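Local coordinates for protein reducing-end xylose-releasing exo-oligoxylanase Rex8A (Paenibacillus barcinonensis, PDB 6SUD) that hydrolyses xylooligosaccharides from their reducing ends, releasing xylose during the breakdown of xylan, at residues D65-E70 with W112-D117; S196-H201 with R226-T231; S240-N245 with Y263-R268. The protein carries 1 engineered substitution. All coordinates share one frame; numbering follows the deposited sequence.

In the fold
The three contacts follow one another along the chain; contacts 1 and 3 meet at both bound xylose molecules, while contact 2 touches only the chain K sugar. Contact 1 brings Arg-68, Glu-70 and Trp-112 to the sugars; contact 3 brings Asp-265 and Arg-268. These two contacts, with centres about 21 Å apart, touch where Glu-70 OE2 lies 3.2 Å from Arg-268 NH1, a weak ion pair. Glu-70 and Asp-265, the inferred proton donor and acceptor, have side chains about 6 Å apart. Contact 2, its centre about 12 Å from that of contact 3, reaches its xylose through Tyr-197. It adjoins contact 3, where Tyr-228 OH, 2.6 Å from Asn-245 O, probably makes a hydrogen bond.

Contact 1. Residues D65-E70 with W112-D117; sequences DDVRSE and WHCKPD. With XYP (beta-D-xylopyranose), chain K; XYP (beta-D-xylopyranose), chain J.
Val-67 and Cys-114 form the hydrogen-bonded pair of a short antiparallel ladder, strands 67-68 and 113-114, beside the sugar pocket. Val-67 N bonds to Cys-114 O at 2.8 Å, and Cys-114 N returns the bond to Val-67 O. Their apolar side chains suit a face packed against Tyr-94, and Val-67 CG2 also rests on Pro-116. Arg-68 and His-113 occupy the other face. Trp-112 lies beside Arg-68 and sets its rim over the guanidinium face, CZ3 3.6 Å from CZ, with the planes 77° apart. Arg-68 grips the Asp-66 carboxylate side-on: NE to OD1 at 2.9 Å and NH2 to OD2 at 3.2 Å. That same OD2 receives His-113 ND1 from above the carboxylate plane, a nearly straight bond (173°) of 2.7 Å. Asp-61 supplies Arg-68 NE with a second carboxylate. Extended from CG to NE, Arg-68 directs NH1 past Trp-112 to O3 of the chain J xylose, 3.2 Å away. An alanine here would probably leave the Asp-66 and Asp-61 carboxylates without their positive partner and deprive that sugar oxygen of a donor. Ser-69 N bonds to Trp-112 O as helix 69-81 begins, and Glu-70, the inferred proton donor, follows, its OE1 accepting from the same O3 at 2.7 Å. This antiparallel ladder, leading into the helix that carries the acid, lines the xylose pocket of a family 8 glycoside hydrolase.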
loop_
_atom_site.group_PDB
_atom_site.type_symbol
_atom_site.label_atom_id
_atom_site.label_comp_id
_atom_site.label_asym_id
_atom_site.label_seq_id
_atom_site.Cartn_x
_atom_site.Cartn_y
_atom_site.Cartn_z
ATOM N N ASP A 65 -12.448 -13.773 5.591
ATOM C CA ASP A 65 -13.477 -14.287 4.641
ATOM C C ASP A 65 -14.324 -13.132 4.100
ATOM O O ASP A 65 -15.562 -13.265 4.085
ATOM C CB ASP A 65 -14.412 -15.298 5.315
ATOM C CG ASP A 65 -13.674 -16.294 6.180
ATOM O OD1 ASP A 65 -12.958 -17.148 5.612
ATOM O OD2 ASP A 65 -13.798 -16.191 7.415
ATOM N N ASP A 66 -13.691 -12.035 3.688
ATOM C CA ASP A 66 -14.406 -10.896 3.062
ATOM C C ASP A 66 -13.507 -10.276 1.992
ATOM O O ASP A 66 -12.329 -10.679 1.872
ATOM C CB ASP A 66 -14.888 -9.868 4.093
ATOM C CG ASP A 66 -13.773 -9.213 4.898
ATOM O OD1 ASP A 66 -12.599 -9.433 4.556
ATOM O OD2 ASP A 66 -14.093 -8.500 5.876
ATOM N N VAL A 67 -14.087 -9.360 1.222
ATOM C CA VAL A 67 -13.398 -8.606 0.140
ATOM C C VAL A 67 -13.246 -7.149 0.608
ATOM O O VAL A 67 -14.248 -6.535 0.948
ATOM C CB VAL A 67 -14.181 -8.730 -1.179
ATOM C CG1 VAL A 67 -13.550 -7.900 -2.278
ATOM C CG2 VAL A 67 -14.300 -10.177 -1.638
ATOM N N ARG A 68 -12.011 -6.649 0.675
ATOM C CA ARG A 68 -11.689 -5.330 1.281
ATOM C C ARG A 68 -11.218 -4.386 0.183
ATOM O O ARG A 68 -10.570 -4.866 -0.763
ATOM C CB ARG A 68 -10.644 -5.521 2.379
ATOM C CG ARG A 68 -11.154 -6.418 3.492
ATOM C CD ARG A 68 -10.204 -6.684 4.628
ATOM N NE ARG A 68 -11.020 -7.265 5.676
ATOM C CZ ARG A 68 -10.807 -7.157 6.974
ATOM N NH1 ARG A 68 -9.744 -6.507 7.424
ATOM N NH2 ARG A 68 -11.680 -7.681 7.814
ATOM N N SER A 69 -11.537 -3.095 0.295
ATOM C CA SER A 69 -11.099 -2.099 -0.704
ATOM C C SER A 69 -9.566 -2.070 -0.722
ATOM O O SER A 69 -8.995 -1.837 -1.792
ATOM C CB SER A 69 -11.712 -0.753 -0.458
ATOM O OG SER A 69 -11.365 -0.261 0.820
ATOM N N GLU A 70 -8.923 -2.328 0.421
ATOM C CA GLU A 70 -7.446 -2.504 0.504
ATOM C C GLU A 70 -7.005 -3.542 -0.545
ATOM O O GLU A 70 -6.143 -3.229 -1.397
ATOM C CB GLU A 70 -7.097 -2.917 1.935
ATOM C CG GLU A 70 -5.688 -3.469 2.139
ATOM C CD GLU A 70 -5.548 -4.209 3.460
ATOM O OE1 GLU A 70 -6.176 -5.289 3.596
ATOM O OE2 GLU A 70 -4.877 -3.668 4.391
ATOM N N TRP A 112 -15.714 -0.253 2.610
ATOM C CA TRP A 112 -14.348 -0.769 2.884
ATOM C C TRP A 112 -14.344 -2.298 2.755
ATOM O O TRP A 112 -13.279 -2.857 2.494
ATOM C CB TRP A 112 -13.790 -0.298 4.228
ATOM C CG TRP A 112 -14.323 -0.959 5.463
ATOM C CD1 TRP A 112 -15.397 -0.558 6.198
ATOM C CD2 TRP A 112 -13.758 -2.082 6.172
ATOM N NE1 TRP A 112 -15.555 -1.358 7.295
ATOM C CE2 TRP A 112 -14.569 -2.308 7.303
ATOM C CE3 TRP A 112 -12.671 -2.931 5.945
ATOM C CZ2 TRP A 112 -14.322 -3.338 8.212
ATOM C CZ3 TRP A 112 -12.424 -3.948 6.840
ATOM C CH2 TRP A 112 -13.231 -4.133 7.964
ATOM N N HIS A 113 -15.479 -2.969 2.931
ATOM C CA HIS A 113 -15.506 -4.444 2.782
ATOM C C HIS A 113 -16.896 -4.921 2.379
ATOM O O HIS A 113 -17.879 -4.239 2.675
ATOM C CB HIS A 113 -14.920 -5.136 4.027
ATOM C CG HIS A 113 -15.833 -5.260 5.200
ATOM N ND1 HIS A 113 -15.830 -6.375 6.023
ATOM C CD2 HIS A 113 -16.741 -4.414 5.727
ATOM C CE1 HIS A 113 -16.731 -6.221 6.973
ATOM N NE2 HIS A 113 -17.277 -5.014 6.834
ATOM N N CYS A 114 -16.943 -6.069 1.717
ATOM C CA CYS A 114 -18.198 -6.719 1.277
ATOM C C CYS A 114 -18.003 -8.231 1.314
ATOM O O CYS A 114 -16.848 -8.700 1.418
ATOM C CB CYS A 114 -18.622 -6.243 -0.111
ATOM S SG CYS A 114 -17.445 -6.616 -1.437
ATOM N N LYS A 115 -19.107 -8.965 1.250
ATOM C CA LYS A 115 -19.053 -10.434 1.086
ATOM C C LYS A 115 -18.499 -10.718 -0.302
ATOM O O LYS A 115 -18.637 -9.889 -1.192
ATOM C CB LYS A 115 -20.445 -11.041 1.228
ATOM C CG LYS A 115 -21.075 -10.863 2.597
ATOM C CD LYS A 115 -22.454 -11.454 2.662
ATOM C CE LYS A 115 -22.434 -12.963 2.671
ATOM N NZ LYS A 115 -23.807 -13.513 2.646
ATOM N N PRO A 116 -17.868 -11.889 -0.540
ATOM C CA PRO A 116 -17.388 -12.225 -1.883
ATOM C C PRO A 116 -18.450 -12.104 -2.994
ATOM O O PRO A 116 -18.071 -11.781 -4.111
ATOM C CB PRO A 116 -16.873 -13.664 -1.720
ATOM C CG PRO A 116 -16.532 -13.783 -0.250
ATOM C CD PRO A 116 -17.550 -12.921 0.465
ATOM N N ASP A 117 -19.738 -12.285 -2.668
ATOM C CA ASP A 117 -20.876 -12.178 -3.625
ATOM C C ASP A 117 -21.214 -10.706 -3.917
ATOM O O ASP A 117 -22.047 -10.464 -4.813
ATOM C CB ASP A 117 -22.093 -12.970 -3.129
ATOM C CG ASP A 117 -22.975 -12.272 -2.103
ATOM O OD1 ASP A 117 -22.530 -11.267 -1.507
ATOM O OD2 ASP A 117 -24.116 -12.751 -1.904
HETATM O O1 XYP K . -8.410 -4.116 8.281
HETATM C C1 XYP K . -8.332 -2.946 7.435
HETATM C C2 XYP K . -6.903 -2.445 7.206
HETATM C C3 XYP K . -6.879 -1.143 6.414
HETATM C C4 XYP K . -8.082 -1.096 5.480
HETATM C C5 XYP K . -8.452 -2.516 5.069
HETATM O O2 XYP K . -6.193 -2.296 8.442
HETATM O O3 XYP K . -5.621 -1.079 5.721
HETATM O O4 XYP K . -9.183 -0.491 6.164
HETATM O O5 XYP K . -8.901 -3.298 6.175
HETATM O O1 XYP J . -5.066 -9.390 9.132
HETATM C C1 XYP J . -4.811 -8.146 8.467
HETATM C C2 XYP J . -6.021 -7.830 7.592
HETATM C C3 XYP J . -5.737 -6.551 6.852
HETATM C C4 XYP J . -5.515 -5.428 7.840
HETATM C C5 XYP J . -4.418 -5.792 8.830
HETATM O O2 XYP J . -6.325 -8.852 6.621
HETATM O O3 XYP J . -6.839 -6.245 5.997
HETATM O O4 XYP J . -5.177 -4.269 7.070
HETATM O O5 XYP J . -4.659 -7.079 9.427
HETATM O O HOH W 1 -10.408 -2.094 3.010
#

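Contact 2. Residues S196-H201 with R226-T231; sequences SYHLPH and RAYLRT. With XYP (beta-D-xylopyranose), chain K; EDO (1,2-ethanediol), chain E.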
loop_
_atom_site.group_PDB
_atom_site.type_symbol
_atom_site.label_atom_id
_atom_site.label_comp_id
_atom_site.label_asym_id
_atom_site.label_seq_id
_atom_site.Cartn_x
_atom_site.Cartn_y
_atom_site.Cartn_z
ATOM N N SER A 196 0.766 4.254 8.027
ATOM C CA SER A 196 0.901 3.337 6.863
ATOM C C SER A 196 0.062 3.839 5.675
ATOM O O SER A 196 0.283 3.373 4.547
ATOM C CB SER A 196 0.527 1.941 7.265
ATOM O OG SER A 196 -0.880 1.850 7.377
ATOM N N TYR A 197 -0.885 4.744 5.909
ATOM C CA TYR A 197 -1.743 5.320 4.838
ATOM C C TYR A 197 -1.017 6.439 4.078
ATOM O O TYR A 197 -1.552 6.869 3.036
ATOM C CB TYR A 197 -3.030 5.893 5.437
ATOM C CG TYR A 197 -4.060 4.907 5.932
ATOM C CD1 TYR A 197 -3.797 3.560 6.110
ATOM C CD2 TYR A 197 -5.324 5.355 6.265
ATOM C CE1 TYR A 197 -4.769 2.690 6.583
ATOM C CE2 TYR A 197 -6.309 4.504 6.740
ATOM C CZ TYR A 197 -6.032 3.158 6.906
ATOM O OH TYR A 197 -7.010 2.310 7.366
ATOM N N HIS A 198 0.120 6.929 4.580
ATOM C CA HIS A 198 0.838 8.105 4.019
ATOM C C HIS A 198 1.744 7.677 2.869
ATOM O O HIS A 198 2.750 7.000 3.107
ATOM C CB HIS A 198 1.619 8.863 5.099
ATOM C CG HIS A 198 0.712 9.531 6.066
ATOM N ND1 HIS A 198 0.527 10.910 6.097
ATOM C CD2 HIS A 198 -0.148 9.004 6.971
ATOM C CE1 HIS A 198 -0.365 11.184 7.030
ATOM N NE2 HIS A 198 -0.774 10.027 7.592
ATOM N N LEU A 199 1.392 8.119 1.667
ATOM C CA LEU A 199 2.066 7.718 0.414
ATOM C C LEU A 199 2.511 8.979 -0.306
ATOM O O LEU A 199 1.972 9.311 -1.363
ATOM C CB LEU A 199 1.099 6.917 -0.458
ATOM C CG LEU A 199 0.425 5.710 0.181
ATOM C CD1 LEU A 199 -0.562 5.129 -0.799
ATOM C CD2 LEU A 199 1.417 4.643 0.598
ATOM N N PRO A 200 3.507 9.706 0.232
ATOM C CA PRO A 200 3.956 10.966 -0.365
ATOM C C PRO A 200 4.300 10.831 -1.853
ATOM O O PRO A 200 4.057 11.750 -2.602
ATOM C CB PRO A 200 5.173 11.355 0.496
ATOM C CG PRO A 200 5.538 10.069 1.213
ATOM C CD PRO A 200 4.206 9.419 1.486
ATOM N N HIS A 201 4.885 9.700 -2.227
ATOM C CA HIS A 201 5.243 9.360 -3.624
ATOM C C HIS A 201 4.012 9.278 -4.527
ATOM O O HIS A 201 4.147 9.662 -5.713
ATOM C CB HIS A 201 6.079 8.081 -3.671
ATOM C CG HIS A 201 5.555 6.932 -2.889
ATOM N ND1 HIS A 201 5.247 7.022 -1.547
ATOM C CD2 HIS A 201 5.381 5.637 -3.228
ATOM C CE1 HIS A 201 4.858 5.834 -1.115
ATOM N NE2 HIS A 201 4.929 4.973 -2.122
ATOM N N ARG A 226 5.744 13.548 4.160
ATOM C CA ARG A 226 7.169 13.239 4.443
ATOM C C ARG A 226 7.495 13.743 5.853
ATOM O O ARG A 226 8.095 12.983 6.629
ATOM C CB ARG A 226 8.109 13.842 3.398
ATOM C CG ARG A 226 7.861 13.340 1.982
ATOM C CD ARG A 226 9.031 13.532 1.041
ATOM N NE ARG A 226 8.770 12.866 -0.228
ATOM C CZ ARG A 226 8.256 13.469 -1.298
ATOM N NH1 ARG A 226 7.995 14.765 -1.267
ATOM N NH2 ARG A 226 8.024 12.782 -2.397
ATOM N N ALA A 227 7.115 14.981 6.169
ATOM C CA ALA A 227 7.292 15.572 7.512
ATOM C C ALA A 227 6.612 14.699 8.562
ATOM O O ALA A 227 7.229 14.475 9.596
ATOM C CB ALA A 227 6.718 16.965 7.591
ATOM N N TYR A 228 5.370 14.276 8.304
ATOM C CA TYR A 228 4.548 13.471 9.236
ATOM C C TYR A 228 5.240 12.149 9.573
ATOM O O TYR A 228 5.368 11.824 10.770
ATOM C CB TYR A 228 3.180 13.143 8.648
ATOM C CG TYR A 228 2.289 12.404 9.606
ATOM C CD1 TYR A 228 1.801 13.052 10.719
ATOM C CD2 TYR A 228 1.945 11.068 9.434
ATOM C CE1 TYR A 228 0.978 12.421 11.626
ATOM C CE2 TYR A 228 1.099 10.424 10.324
ATOM C CZ TYR A 228 0.621 11.106 11.434
ATOM O OH TYR A 228 -0.207 10.542 12.356
ATOM N N LEU A 229 5.734 11.423 8.581
ATOM C CA LEU A 229 6.444 10.144 8.898
ATOM C C LEU A 229 7.699 10.419 9.712
ATOM O O LEU A 229 8.043 9.562 10.506
ATOM C CB LEU A 229 6.779 9.341 7.644
ATOM C CG LEU A 229 5.526 9.007 6.850
ATOM C CD1 LEU A 229 5.833 8.689 5.407
ATOM C CD2 LEU A 229 4.717 7.933 7.544
ATOM N N ARG A 230 8.347 11.578 9.563
ATOM C CA ARG A 230 9.508 11.888 10.448
ATOM C C ARG A 230 9.033 11.984 11.907
ATOM O O ARG A 230 9.861 11.730 12.768
ATOM C CB ARG A 230 10.224 13.172 10.018
ATOM C CG ARG A 230 10.820 13.096 8.618
ATOM C CD ARG A 230 11.848 14.175 8.316
ATOM N NE ARG A 230 11.256 15.486 8.050
ATOM C CZ ARG A 230 10.809 15.901 6.862
ATOM N NH1 ARG A 230 10.854 15.103 5.810
ATOM N NH2 ARG A 230 10.303 17.115 6.730
ATOM N N THR A 231 7.777 12.367 12.172
ATOM C CA THR A 231 7.218 12.538 13.547
ATOM C C THR A 231 6.633 11.228 14.079
ATOM O O THR A 231 6.642 11.056 15.318
ATOM C CB THR A 231 6.155 13.645 13.625
ATOM O OG1 THR A 231 4.985 13.220 12.920
ATOM C CG2 THR A 231 6.665 14.963 13.085
HETATM O O1 XYP K . -8.410 -4.116 8.281
HETATM C C1 XYP K . -8.332 -2.946 7.435
HETATM C C2 XYP K . -6.903 -2.445 7.206
HETATM C C3 XYP K . -6.879 -1.143 6.414
HETATM C C4 XYP K . -8.082 -1.096 5.480
HETATM C C5 XYP K . -8.452 -2.516 5.069
HETATM O O2 XYP K . -6.193 -2.296 8.442
HETATM O O3 XYP K . -5.621 -1.079 5.721
HETATM O O4 XYP K . -9.183 -0.491 6.164
HETATM O O5 XYP K . -8.901 -3.298 6.175
HETATM C C1 EDO E . 2.537 16.088 12.075
HETATM O O1 EDO E . 3.470 15.586 13.001
HETATM C C2 EDO E . 3.074 16.428 10.765
HETATM O O2 EDO E . 4.452 16.743 10.727
#
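Tyr-228, whose ring stacks on His-198, has a backbone O gripped twice by Thr-231: OG1 donates to it at 2.6 Å, in the carbonyl plane on a lone pair, and the Thr-231 N bonds to it at 2.8 Å. This happens near the end of helix 215-232, one of the helices of the (α/α)6 barrel expected for family 8 glycoside hydrolases; the contact joins it to the start of helix 200-209. A threonine suits this place because its hydroxyl can fold back on the preceding turn, and here OG1 also accepts from a 1,2-ethanediol that probably came from the crystallisation liquor.

Between the segments the packing is by side chains. Tyr-228 holds CG anti to its backbone N (chi1 -176°), which carries the ring toward His-198. The two rings form an offset stack, centroids 4.4 Å apart and planes at 23°, with Tyr-228 CD2 over the rim of the imidazole, 3.3 Å from His-198 CE1. Both polar ends are provided for: Ser-193 and Ser-225 bond to the nitrogens of His-198, and Asn-245 O to the Tyr-228 hydroxyl. Leu-229 adds apolar contacts, CD2 4.1 Å from His-198 CB and CD1 near Pro-200 CD. The compact ring of Pro-200 lies against the extended Arg-226: Pro-200 CB is 3.7 Å from Arg-226 CG and also lies over the rim of the guanidinium face, while Asp-276 and Glu-204 take up the arginine charge. One residue before His-198, Tyr-197 reaches the pocket: its OH lies 3.6 Å from C3 of the chain K xylose.

Contact 3. Residues S240-N245 with Y263-R268; sequences SPEYAN and YSDAYR. With XYP (beta-D-xylopyranose), chain K; XYP (beta-D-xylopyranose), chain J.
Glu-242 keeps CG anti to its carbonyl carbon (chi1 -72°) and continues extended (chi2 -175°), which lays the chain along Tyr-263 O and Asp-265 CB and brings its carboxylate to the backbone of Asp-265. The contact belongs to the active-site loop that runs into helix 268-280, in what is, as in family 8 relatives, an (α/α)6 barrel; Asp-265 is the inferred proton acceptor. Glu-242 OE2 accepts from Asp-265 N at 3.0 Å through its anti lone pair, on the side away from OE1, with an N-H...O angle of 164°. A glutamate suits this place because it is long enough to cross between the loops and ends in an acceptor for a main-chain N-H. Through this bond it probably helps to position the main chain of Asp-265. Its other oxygen, OE1, lies against Tyr-263 CB at 3.3 Å, with the tyrosine ring alongside and turned steeply to the carboxylate.

The two acid groups cross at about a right angle, Glu-242 OE2 being 4.0 Å from Asp-265 OD1. Ala-266 is small enough for the chains to come close, Glu-242 CA 4.9 Å from Ala-266 CA; its CB lies 3.3 Å from Ser-240 O, an oxygen buried with no partner in the model. Arg-268, bent at its third torsion, curls back so that NE joins the backbone N of its own residue in donating to Asp-265 O. Its NH2 makes a salt bridge to Asp-265 OD2 at 3.4 Å, while NH1 donates to O3 of the chain K xylose. Asp-265 OD1 itself accepts from that sugar's O2 at 2.8 Å.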
loop_
_atom_site.group_PDB
_atom_site.type_symbol
_atom_site.label_atom_id
_atom_site.label_comp_id
_atom_site.label_asym_id
_atom_site.label_seq_id
_atom_site.Cartn_x
_atom_site.Cartn_y
_atom_site.Cartn_z
ATOM N N SER A 240 6.747 2.379 14.198
ATOM C CA SER A 240 5.627 3.341 14.166
ATOM C C SER A 240 4.381 2.665 14.709
ATOM O O SER A 240 4.254 1.435 14.678
ATOM C CB SER A 240 5.414 3.832 12.789
ATOM O OG SER A 240 5.245 2.738 11.897
ATOM N N PRO A 241 3.429 3.464 15.222
ATOM C CA PRO A 241 2.157 2.935 15.701
ATOM C C PRO A 241 1.184 2.701 14.542
ATOM O O PRO A 241 1.350 3.320 13.500
ATOM C CB PRO A 241 1.696 4.046 16.641
ATOM C CG PRO A 241 2.196 5.309 15.982
ATOM C CD PRO A 241 3.520 4.927 15.350
ATOM N N GLU A 242 0.213 1.803 14.736
ATOM C CA GLU A 242 -0.830 1.552 13.707
ATOM C C GLU A 242 -1.631 2.845 13.510
ATOM O O GLU A 242 -1.757 3.268 12.356
ATOM C CB GLU A 242 -1.675 0.336 14.069
ATOM C CG GLU A 242 -0.898 -0.956 13.896
ATOM C CD GLU A 242 -1.705 -2.216 14.113
ATOM O OE1 GLU A 242 -2.077 -2.486 15.293
ATOM O OE2 GLU A 242 -1.976 -2.911 13.100
ATOM N N TYR A 243 -2.137 3.455 14.587
ATOM C CA TYR A 243 -2.861 4.755 14.506
ATOM C C TYR A 243 -2.058 5.810 15.254
ATOM O O TYR A 243 -1.536 5.536 16.340
ATOM C CB TYR A 243 -4.253 4.724 15.141
ATOM C CG TYR A 243 -5.233 3.706 14.609
ATOM C CD1 TYR A 243 -5.047 3.035 13.408
ATOM C CD2 TYR A 243 -6.394 3.434 15.317
ATOM C CE1 TYR A 243 -5.964 2.094 12.948
ATOM C CE2 TYR A 243 -7.321 2.508 14.871
ATOM C CZ TYR A 243 -7.111 1.834 13.683
ATOM O OH TYR A 243 -8.036 0.920 13.255
ATOM N N ALA A 244 -1.994 7.010 14.681
ATOM C CA ALA A 244 -1.214 8.130 15.249
ATOM C C ALA A 244 -2.036 9.413 15.185
ATOM O O ALA A 244 -2.796 9.584 14.226
ATOM C CB ALA A 244 0.086 8.283 14.508
ATOM N N ASN A 245 -1.861 10.267 16.192
ATOM C CA ASN A 245 -2.345 11.669 16.201
ATOM C C ASN A 245 -1.674 12.454 15.067
ATOM O O ASN A 245 -0.640 11.996 14.528
ATOM C CB ASN A 245 -2.070 12.305 17.563
ATOM C CG ASN A 245 -2.826 11.612 18.674
ATOM O OD1 ASN A 245 -4.018 11.372 18.538
ATOM N ND2 ASN A 245 -2.152 11.280 19.761
ATOM N N TYR A 263 2.340 -3.345 14.806
ATOM C CA TYR A 263 1.574 -4.527 14.335
ATOM C C TYR A 263 1.196 -4.286 12.865
ATOM O O TYR A 263 1.627 -3.289 12.283
ATOM C CB TYR A 263 0.351 -4.750 15.226
ATOM C CG TYR A 263 -0.120 -6.180 15.360
ATOM C CD1 TYR A 263 0.724 -7.166 15.848
ATOM C CD2 TYR A 263 -1.421 -6.537 15.036
ATOM C CE1 TYR A 263 0.290 -8.476 15.995
ATOM C CE2 TYR A 263 -1.870 -7.843 15.176
ATOM C CZ TYR A 263 -1.012 -8.812 15.658
ATOM O OH TYR A 263 -1.471 -10.092 15.787
ATOM N N SER A 264 0.364 -5.166 12.308
ATOM C CA SER A 264 0.089 -5.376 10.855
ATOM C C SER A 264 0.069 -4.087 10.014
ATOM O O SER A 264 0.779 -4.060 9.008
ATOM C CB SER A 264 -1.200 -6.114 10.700
ATOM O OG SER A 264 -1.173 -7.297 11.476
ATOM N N ASP A 265 -0.723 -3.069 10.360
ATOM C CA ASP A 265 -0.820 -1.840 9.519
ATOM C C ASP A 265 0.574 -1.214 9.355
ATOM O O ASP A 265 0.990 -0.911 8.194
ATOM C CB ASP A 265 -1.776 -0.800 10.113
ATOM C CG ASP A 265 -3.232 -0.970 9.727
ATOM O OD1 ASP A 265 -3.679 -2.125 9.568
ATOM O OD2 ASP A 265 -3.915 0.062 9.613
ATOM N N ALA A 266 1.283 -1.044 10.478
ATOM C CA ALA A 266 2.524 -0.237 10.564
ATOM C C ALA A 266 3.662 -0.876 9.763
ATOM O O ALA A 266 4.646 -0.164 9.481
ATOM C CB ALA A 266 2.919 -0.010 12.002
ATOM N N TYR A 267 3.568 -2.155 9.394
ATOM C CA TYR A 267 4.631 -2.820 8.597
ATOM C C TYR A 267 4.871 -2.061 7.294
ATOM O O TYR A 267 6.041 -1.966 6.851
ATOM C CB TYR A 267 4.256 -4.263 8.255
ATOM C CG TYR A 267 4.011 -5.144 9.444
ATOM C CD1 TYR A 267 4.349 -4.738 10.725
ATOM C CD2 TYR A 267 3.505 -6.421 9.273
ATOM C CE1 TYR A 267 4.144 -5.557 11.819
ATOM C CE2 TYR A 267 3.288 -7.251 10.358
ATOM C CZ TYR A 267 3.598 -6.815 11.631
ATOM O OH TYR A 267 3.398 -7.648 12.694
ATOM N N ARG A 268 3.808 -1.488 6.723
ATOM C CA ARG A 268 3.851 -0.878 5.368
ATOM C C ARG A 268 4.638 0.435 5.410
ATOM O O ARG A 268 5.133 0.825 4.356
ATOM C CB ARG A 268 2.437 -0.692 4.821
ATOM C CG ARG A 268 1.675 -2.009 4.712
ATOM C CD ARG A 268 0.226 -1.726 4.390
ATOM N NE ARG A 268 -0.521 -1.162 5.521
ATOM C CZ ARG A 268 -1.853 -1.072 5.565
ATOM N NH1 ARG A 268 -2.571 -1.439 4.522
ATOM N NH2 ARG A 268 -2.469 -0.594 6.630
HETATM O O1 XYP K . -8.410 -4.116 8.281
HETATM C C1 XYP K . -8.332 -2.946 7.435
HETATM C C2 XYP K . -6.903 -2.445 7.206
HETATM C C3 XYP K . -6.879 -1.143 6.414
HETATM C C4 XYP K . -8.082 -1.096 5.480
HETATM C C5 XYP K . -8.452 -2.516 5.069
HETATM O O2 XYP K . -6.193 -2.296 8.442
HETATM O O3 XYP K . -5.621 -1.079 5.721
HETATM O O4 XYP K . -9.183 -0.491 6.164
HETATM O O5 XYP K . -8.901 -3.298 6.175
HETATM O O1 XYP J . -5.066 -9.390 9.132
HETATM C C1 XYP J . -4.811 -8.146 8.467
HETATM C C2 XYP J . -6.021 -7.830 7.592
HETATM C C3 XYP J . -5.737 -6.551 6.852
HETATM C C4 XYP J . -5.515 -5.428 7.840
HETATM C C5 XYP J . -4.418 -5.792 8.830
HETATM O O2 XYP J . -6.325 -8.852 6.621
HETATM O O3 XYP J . -6.839 -6.245 5.997
HETATM O O4 XYP J . -5.177 -4.269 7.070
HETATM O O5 XYP J . -4.659 -7.079 9.427
#